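Local atomic coordinates of protein (endonuclease) (Salmonella typhimurium, PDB entry 1BYS), a protein that is an endonuclease of the phospholipase D-like (PLD) superfamily, with two chains in its assembly. Residues A[57-62]-A[91-96]. Sequence-based numbering, arbitrary orientation.
Sequences KIVIDE and PIQHDK. With WO4 (tungstate(VI)ion), chain B.
Asp61, the last residue of strand 55-61, lies 5.0 Å from Gln93, CA to CA, where the irregular loop before strand 97-100 passes the end of this sheet strand. That loop carries His94 and Lys96 of the HKD (HxKx4D) signature of the PLD family. The Asp61 carboxylate extends away from its own backbone N (chi1 -178°) and meets the loop backbone: Gln93 N donates to Asp61 OD1 over 2.9 Å, almost straight at 173° yet arriving from above the carboxylate plane. Asp61 OD2 accepts a hydrogen bond from a water that also donates to Pro91 O, and another from Gly64 N. Gln93 sends its extended side chain back to the strand, crossing Val59 at about a right angle; Gln93 NE2 packs 3.4 Å from Val59 CG1 and is hydrogen-bonded to Asp87 OD2. Gln93 OE1 sits 3.1 Å from Val59 O, two acceptors close together without a hydrogen bond between them. Next along the loop, His94 points its CB away from the strand, and its ring meets the tungstate. Lys96 curls back over one face of the imidazole, where NZ donates a hydrogen bond to His94 O at 2.6 Å and a weak one to tungstate O1. At the ring's edge, His94 NE2 donates to tungstate O2 over 2.6 Å.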
# COMPACT_ATOMS: atom_id res chain seq x y z
N LYS A 57 15.61 10.58 -6.59
CA LYS A 57 15.81 9.50 -7.55
C LYS A 57 14.55 8.63 -7.52
O LYS A 57 14.04 8.28 -6.44
CB LYS A 57 17.05 8.68 -7.19
CG LYS A 57 18.31 9.52 -7.08
CD LYS A 57 19.48 8.78 -7.67
CE LYS A 57 20.75 9.11 -6.92
NZ LYS A 57 21.93 8.44 -7.56
N ILE A 58 14.05 8.29 -8.71
CA ILE A 58 12.82 7.52 -8.85
C ILE A 58 12.91 6.27 -9.73
O ILE A 58 13.51 6.31 -10.81
CB ILE A 58 11.70 8.44 -9.42
CG1 ILE A 58 11.76 9.82 -8.76
CG2 ILE A 58 10.32 7.79 -9.23
CD1 ILE A 58 10.81 10.86 -9.38
N VAL A 59 12.34 5.17 -9.26
CA VAL A 59 12.29 3.94 -10.06
C VAL A 59 10.81 3.58 -10.18
O VAL A 59 10.14 3.39 -9.17
CB VAL A 59 12.95 2.72 -9.39
CG1 VAL A 59 13.16 1.64 -10.44
CG2 VAL A 59 14.24 3.11 -8.75
N ILE A 60 10.31 3.49 -11.40
CA ILE A 60 8.91 3.17 -11.59
C ILE A 60 8.71 1.92 -12.42
O ILE A 60 9.63 1.44 -13.09
CB ILE A 60 8.18 4.37 -12.25
CG1 ILE A 60 8.53 4.45 -13.74
CG2 ILE A 60 8.58 5.66 -11.56
CD1 ILE A 60 7.92 5.66 -14.45
N ASP A 61 7.51 1.36 -12.37
CA ASP A 61 7.21 0.17 -13.14
C ASP A 61 7.22 0.54 -14.62
O ASP A 61 6.62 1.52 -15.03
CB ASP A 61 5.83 -0.38 -12.77
CG ASP A 61 5.50 -1.65 -13.54
OD1 ASP A 61 6.16 -2.69 -13.30
OD2 ASP A 61 4.60 -1.59 -14.39
N GLU A 62 7.88 -0.28 -15.42
CA GLU A 62 7.96 0.00 -16.84
C GLU A 62 6.68 -0.28 -17.62
O GLU A 62 6.10 0.61 -18.25
CB GLU A 62 9.11 -0.79 -17.45
CG GLU A 62 9.58 -0.22 -18.74
CD GLU A 62 9.87 -1.30 -19.75
OE1 GLU A 62 8.90 -1.92 -20.26
OE2 GLU A 62 11.06 -1.53 -20.01
N PRO A 91 6.85 -8.76 -12.94
CA PRO A 91 5.62 -8.60 -13.72
C PRO A 91 5.02 -7.24 -13.40
O PRO A 91 4.40 -6.59 -14.25
CB PRO A 91 4.75 -9.77 -13.25
CG PRO A 91 5.76 -10.83 -12.91
CD PRO A 91 6.95 -10.10 -12.32
N ILE A 92 5.18 -6.84 -12.15
CA ILE A 92 4.73 -5.54 -11.68
C ILE A 92 5.57 -5.04 -10.50
O ILE A 92 5.60 -5.69 -9.43
CB ILE A 92 3.26 -5.51 -11.18
CG1 ILE A 92 2.30 -6.12 -12.20
CG2 ILE A 92 2.85 -4.05 -10.93
CD1 ILE A 92 0.87 -6.04 -11.75
N GLN A 93 6.28 -3.93 -10.68
CA GLN A 93 7.00 -3.35 -9.57
C GLN A 93 5.81 -2.59 -8.99
O GLN A 93 5.47 -1.49 -9.45
CB GLN A 93 8.08 -2.37 -10.02
CG GLN A 93 8.97 -1.94 -8.84
CD GLN A 93 9.75 -0.65 -9.10
OE1 GLN A 93 9.29 0.45 -8.83
NE2 GLN A 93 10.96 -0.79 -9.63
N HIS A 94 5.17 -3.22 -8.00
CA HIS A 94 3.94 -2.71 -7.39
C HIS A 94 3.98 -1.72 -6.21
O HIS A 94 2.95 -1.18 -5.84
CB HIS A 94 3.10 -3.93 -7.01
CG HIS A 94 1.64 -3.64 -6.90
ND1 HIS A 94 0.99 -3.52 -5.69
CD2 HIS A 94 0.70 -3.43 -7.85
CE1 HIS A 94 -0.29 -3.25 -5.90
NE2 HIS A 94 -0.48 -3.19 -7.20
N ASP A 95 5.15 -1.50 -5.62
CA ASP A 95 5.30 -0.56 -4.49
C ASP A 95 4.88 0.88 -4.79
O ASP A 95 5.07 1.37 -5.91
CB ASP A 95 6.77 -0.52 -4.02
CG ASP A 95 7.39 -1.90 -3.86
OD1 ASP A 95 7.87 -2.48 -4.87
OD2 ASP A 95 7.39 -2.41 -2.72
N LYS A 96 4.31 1.55 -3.79
CA LYS A 96 3.91 2.96 -3.87
C LYS A 96 4.59 3.49 -2.63
O LYS A 96 3.98 3.61 -1.57
CB LYS A 96 2.40 3.14 -3.74
CG LYS A 96 1.59 2.35 -4.74
CD LYS A 96 1.09 1.05 -4.07
CE LYS A 96 0.03 0.40 -4.93
NZ LYS A 96 0.60 -0.07 -6.24
W WO4 B . -3.12 -2.04 -7.83
O1 WO4 B . -2.31 -0.87 -7.50
O2 WO4 B . -2.40 -2.89 -8.86
O HOH W 1 3.29 -4.11 -14.90